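Local coordinates for protein 2-hydroxyisobutyryl-CoA synthetase (Aquincola tertiaricarbonis, PDB 6HDW) that belongs to the ANL superfamily of adenylate-forming enzymes and is an acyl-CoA synthetase with an AMP-binding region and a smaller C-terminal domain, at residues Asp344-Thr349 with Gln364-Arg369. Numbering follows the deposited sequence.
With 8LE ([[(2~{R},3~{S},4~{R},5~{R})-5-(6-aminopurin-9-yl)-3,4-bis(oxidanyl)oxolan-2-yl]methoxy-oxidanyl-phosphoryl] 2-methyl-2-oxidanyl-propanoate), chain B.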
ATOM      1  N   ASP A 344     -26.931  -1.817  -5.684  1.00 36.95           N
ATOM      2  CA  ASP A 344     -26.799  -0.430  -6.114  1.00 35.99           C
ATOM      3  C   ASP A 344     -27.902  -0.074  -7.075  1.00 42.78           C
ATOM      4  O   ASP A 344     -28.581  -0.970  -7.563  1.00 43.61           O
ATOM      5  CB  ASP A 344     -25.434  -0.216  -6.783  1.00 34.93           C
ATOM      6  CG  ASP A 344     -24.264  -0.463  -5.862  1.00 36.91           C
ATOM      7  OD1 ASP A 344     -24.254   0.108  -4.750  1.00 37.28           O
ATOM      8  OD2 ASP A 344     -23.347  -1.203  -6.262  1.00 36.77           O
ATOM      9  N   LEU A 345     -28.079   1.233  -7.352  1.00 39.58           N
ATOM     10  CA  LEU A 345     -29.072   1.713  -8.301  1.00 40.16           C
ATOM     11  C   LEU A 345     -28.377   2.437  -9.446  1.00 45.25           C
ATOM     12  O   LEU A 345     -27.439   3.213  -9.226  1.00 44.69           O
ATOM     13  CB  LEU A 345     -30.111   2.628  -7.621  1.00 41.38           C
ATOM     14  CG  LEU A 345     -31.379   2.911  -8.423  1.00 46.73           C
ATOM     15  CD1 LEU A 345     -32.304   1.703  -8.447  1.00 47.60           C
ATOM     16  CD2 LEU A 345     -32.103   4.117  -7.880  1.00 49.66           C
ATOM     17  N   THR A 346     -28.836   2.165 -10.671  1.00 42.14           N
ATOM     18  CA  THR A 346     -28.327   2.778 -11.895  1.00 40.80           C
ATOM     19  C   THR A 346     -29.438   2.850 -12.954  1.00 45.09           C
ATOM     20  O   THR A 346     -30.562   2.422 -12.709  1.00 45.83           O
ATOM     21  CB  THR A 346     -27.085   2.010 -12.396  1.00 42.46           C
ATOM     22  OG1 THR A 346     -26.436   2.790 -13.392  1.00 40.80           O
ATOM     23  CG2 THR A 346     -27.431   0.639 -12.968  1.00 41.75           C
ATOM     24  N   LEU A 347     -29.092   3.367 -14.129  1.00 41.57           N
ATOM     25  CA  LEU A 347     -29.912   3.459 -15.328  1.00 42.76           C
ATOM     26  C   LEU A 347     -28.973   3.093 -16.475  1.00 45.63           C
ATOM     27  O   LEU A 347     -27.855   3.619 -16.545  1.00 43.30           O
ATOM     28  CB  LEU A 347     -30.454   4.888 -15.523  1.00 44.04           C
ATOM     29  CG  LEU A 347     -31.458   5.078 -16.673  1.00 50.66           C
ATOM     30  CD1 LEU A 347     -32.543   6.057 -16.289  1.00 52.97           C
ATOM     31  CD2 LEU A 347     -30.775   5.549 -17.949  1.00 51.74           C
ATOM     32  N   TRP A 348     -29.428   2.206 -17.373  1.00 43.52           N
ATOM     33  CA  TRP A 348     -28.625   1.791 -18.519  1.00 42.92           C
ATOM     34  C   TRP A 348     -29.311   2.087 -19.853  1.00 48.99           C
ATOM     35  O   TRP A 348     -30.537   2.060 -19.941  1.00 49.85           O
ATOM     36  CB  TRP A 348     -28.158   0.319 -18.411  1.00 40.51           C
ATOM     37  CG  TRP A 348     -29.175  -0.778 -18.631  1.00 42.45           C
ATOM     38  CD1 TRP A 348     -30.536  -0.690 -18.532  1.00 46.83           C
ATOM     39  CD2 TRP A 348     -28.881  -2.158 -18.882  1.00 42.06           C
ATOM     40  NE1 TRP A 348     -31.108  -1.922 -18.759  1.00 46.96           N
ATOM     41  CE2 TRP A 348     -30.114  -2.844 -18.962  1.00 47.36           C
ATOM     42  CE3 TRP A 348     -27.687  -2.891 -19.021  1.00 41.84           C
ATOM     43  CZ2 TRP A 348     -30.188  -4.223 -19.199  1.00 47.01           C
ATOM     44  CZ3 TRP A 348     -27.764  -4.251 -19.270  1.00 43.70           C
ATOM     45  CH2 TRP A 348     -29.002  -4.904 -19.353  1.00 45.82           C
ATOM     46  N   THR A 349     -28.509   2.408 -20.877  1.00 46.21           N
ATOM     47  CA  THR A 349     -28.992   2.699 -22.233  1.00 48.30           C
ATOM     48  C   THR A 349     -28.150   1.920 -23.247  1.00 53.30           C
ATOM     49  O   THR A 349     -27.074   1.423 -22.897  1.00 51.35           O
ATOM     50  CB  THR A 349     -28.994   4.216 -22.519  1.00 53.59           C
ATOM     51  OG1 THR A 349     -27.674   4.736 -22.352  1.00 56.35           O
ATOM     52  CG2 THR A 349     -29.996   4.991 -21.659  1.00 46.65           C
ATOM     53  N   GLN A 364     -25.369   8.154 -16.206  1.00 45.46           N
ATOM     54  CA  GLN A 364     -25.258   8.951 -14.988  1.00 44.81           C
ATOM     55  C   GLN A 364     -24.477   8.188 -13.924  1.00 46.28           C
ATOM     56  O   GLN A 364     -24.459   8.584 -12.752  1.00 46.20           O
ATOM     57  CB  GLN A 364     -26.657   9.337 -14.479  1.00 47.68           C
ATOM     58  CG  GLN A 364     -27.330  10.439 -15.280  1.00 58.72           C
ATOM     59  CD  GLN A 364     -28.789  10.141 -15.496  1.00 74.64           C
ATOM     60  OE1 GLN A 364     -29.626  10.296 -14.598  1.00 67.32           O
ATOM     61  NE2 GLN A 364     -29.125   9.693 -16.696  1.00 69.13           N
ATOM     62  N   GLY A 365     -23.809   7.123 -14.356  1.00 41.34           N
ATOM     63  CA  GLY A 365     -23.038   6.252 -13.485  1.00 38.91           C
ATOM     64  C   GLY A 365     -23.953   5.502 -12.538  1.00 42.31           C
ATOM     65  O   GLY A 365     -25.051   5.086 -12.922  1.00 42.71           O
ATOM     66  N   ILE A 366     -23.520   5.369 -11.283  1.00 37.33           N
ATOM     67  CA  ILE A 366     -24.239   4.654 -10.235  1.00 36.88           C
ATOM     68  C   ILE A 366     -24.626   5.658  -9.147  1.00 41.91           C
ATOM     69  O   ILE A 366     -23.771   6.394  -8.644  1.00 40.55           O
ATOM     70  CB  ILE A 366     -23.420   3.407  -9.758  1.00 38.04           C
ATOM     71  CG1 ILE A 366     -23.288   2.371 -10.902  1.00 37.41           C
ATOM     72  CG2 ILE A 366     -24.000   2.767  -8.480  1.00 38.45           C
ATOM     73  CD1 ILE A 366     -22.127   1.356 -10.775  1.00 34.30           C
ATOM     74  N   PHE A 367     -25.936   5.715  -8.840  1.00 40.01           N
ATOM     75  CA  PHE A 367     -26.552   6.675  -7.921  1.00 41.25           C
ATOM     76  C   PHE A 367     -26.216   6.457  -6.462  1.00 45.65           C
ATOM     77  O   PHE A 367     -26.161   7.415  -5.700  1.00 46.21           O
ATOM     78  CB  PHE A 367     -28.074   6.720  -8.121  1.00 44.79           C
ATOM     79  CG  PHE A 367     -28.528   6.807  -9.561  1.00 46.89           C
ATOM     80  CD1 PHE A 367     -28.015   7.779 -10.414  1.00 50.40           C
ATOM     81  CD2 PHE A 367     -29.491   5.938 -10.056  1.00 49.47           C
ATOM     82  CE1 PHE A 367     -28.438   7.862 -11.742  1.00 52.10           C
ATOM     83  CE2 PHE A 367     -29.916   6.022 -11.384  1.00 53.09           C
ATOM     84  CZ  PHE A 367     -29.380   6.976 -12.222  1.00 51.53           C
ATOM     85  N   GLY A 368     -26.006   5.207  -6.086  1.00 42.06           N
ATOM     86  CA  GLY A 368     -25.682   4.820  -4.721  1.00 41.24           C
ATOM     87  C   GLY A 368     -26.216   3.445  -4.403  1.00 43.84           C
ATOM     88  O   GLY A 368     -26.800   2.790  -5.270  1.00 43.29           O
ATOM     89  N   ARG A 369     -26.011   3.006  -3.153  1.00 43.79           N
ATOM     90  CA  ARG A 369     -26.475   1.713  -2.643  1.00 44.76           C
ATOM     91  C   ARG A 369     -27.936   1.892  -2.192  1.00 49.04           C
ATOM     92  O   ARG A 369     -28.245   2.874  -1.514  1.00 47.15           O
ATOM     93  CB  ARG A 369     -25.575   1.266  -1.476  1.00 42.55           C
ATOM     94  CG  ARG A 369     -25.662  -0.212  -1.147  1.00 60.39           C
ATOM     95  CD  ARG A 369     -24.370  -0.716  -0.536  1.00 70.98           C
ATOM     96  NE  ARG A 369     -23.671  -1.654  -1.419  1.00 79.65           N
ATOM     97  CZ  ARG A 369     -22.385  -1.973  -1.302  1.00 94.68           C
ATOM     98  NH1 ARG A 369     -21.639  -1.421  -0.350  1.00 77.10           N
ATOM     99  NH2 ARG A 369     -21.829  -2.836  -2.145  1.00 82.98           N
TER
HETATM  100  C2  8LE B1001     -20.993   4.807  -7.675  1.00 36.89           C
HETATM  101  CAA 8LE B1001     -12.946  -1.471  -5.782  1.00 32.56           C
HETATM  102  CAZ 8LE B1001     -14.016  -0.366  -5.847  1.00 33.20           C
HETATM  103  CAB 8LE B1001     -14.871  -0.530  -7.117  1.00 31.17           C
HETATM  104  OAF 8LE B1001     -13.372   0.898  -5.928  1.00 30.69           O
HETATM  105  CAS 8LE B1001     -14.891  -0.404  -4.567  1.00 37.08           C
HETATM  106  OAD 8LE B1001     -15.008   0.591  -3.856  1.00 38.09           O
HETATM  107  OAQ 8LE B1001     -15.477  -1.605  -4.287  1.00 39.96           O
HETATM  108  PBC 8LE B1001     -16.175  -2.045  -2.864  1.00 38.94           P
HETATM  109  OAI 8LE B1001     -15.207  -1.637  -1.666  1.00 34.68           O
HETATM  110  OAE 8LE B1001     -16.516  -3.486  -2.898  1.00 44.06           O
HETATM  111  O5' 8LE B1001     -17.491  -1.184  -2.747  1.00 38.43           O
HETATM  112  C5' 8LE B1001     -18.382  -1.269  -3.852  1.00 35.22           C
HETATM  113  C4' 8LE B1001     -19.502  -0.284  -3.653  1.00 31.62           C
HETATM  114  O4' 8LE B1001     -18.954   1.054  -3.742  1.00 31.34           O
HETATM  115  C3' 8LE B1001     -20.398  -0.435  -4.819  1.00 31.85           C
HETATM  116  O3' 8LE B1001     -21.381  -1.434  -4.528  1.00 30.83           O
HETATM  117  C2' 8LE B1001     -20.999   0.967  -4.922  1.00 33.51           C
HETATM  118  O2' 8LE B1001     -22.037   1.214  -3.926  1.00 35.26           O
HETATM  119  C1' 8LE B1001     -19.802   1.836  -4.612  1.00 32.25           C
HETATM  120  N9  8LE B1001     -19.083   2.261  -5.856  1.00 37.11           N
HETATM  121  C8  8LE B1001     -17.911   1.824  -6.331  1.00 37.48           C
HETATM  122  N7  8LE B1001     -17.657   2.475  -7.461  1.00 38.24           N
HETATM  123  C5  8LE B1001     -18.675   3.307  -7.705  1.00 38.48           C
HETATM  124  C4  8LE B1001     -19.563   3.167  -6.703  1.00 38.12           C
HETATM  125  N3  8LE B1001     -20.698   3.904  -6.655  1.00 36.73           N
HETATM  126  N1  8LE B1001     -20.054   4.932  -8.703  1.00 38.11           N
HETATM  127  C6  8LE B1001     -18.923   4.202  -8.681  1.00 37.59           C
HETATM  128  N6  8LE B1001     -18.026   4.336  -9.650  1.00 35.34           N
HETATM  129  O   HOH W   1     -26.547   5.746 -15.190  1.00 47.65           O
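The ribose-binding corner of this ANL-family adenylate site is built where Asp-344 of strand 340-347 meets Arg-369 of the antiparallel edge strand 366-369. Asp-344 grips both ribose hydroxyls of 8LE: O2' donates to OD1 and O3' donates to OD2, each at 2.6 Å, a pairing that suits a carboxylate with its two acceptor oxygens. CG lies anti to the carbonyl carbon (chi1 -62°), which carries the carboxylate to the sugar. Arg-369 NH2 comes within 2.8 Å of O3' of 8LE, and the guanidinium has O2' over the centre of the same face, 4.1 Å above the plane. Its salt bridge to Asp-344 is long (NE to OD1, 3.8 Å) and purely electrostatic, because OD1 sits well out of the guanidinium plane. Ile-366 borders the adenine at C2, its carbonyl O 3.3 Å from C2 of 8LE, and its CG2 packs on CB of Asp-344. Two backbone bonds join the strands, Leu-345 N to Gly-368 O and Phe-367 N to Leu-345 O. Gly-368, at phi 149°, takes a conformation in which a CB would jam against the preceding carbonyl. The Phe-367 ring meets the neighbouring backbone obliquely, with CE2 3.6 Å from Thr-346 C, takes Leu-345 CG in plane at its edge and touches Leu-347 CB with CZ. Farther along, one water accepts a bond from Gln-364 N and donates to the carbonyl oxygens of Leu-347 and Gly-365. That Gly-365 O is gripped twice, since Thr-346 OG1 also donates to it at 2.7 Å, tilted 34° from the carbonyl plane.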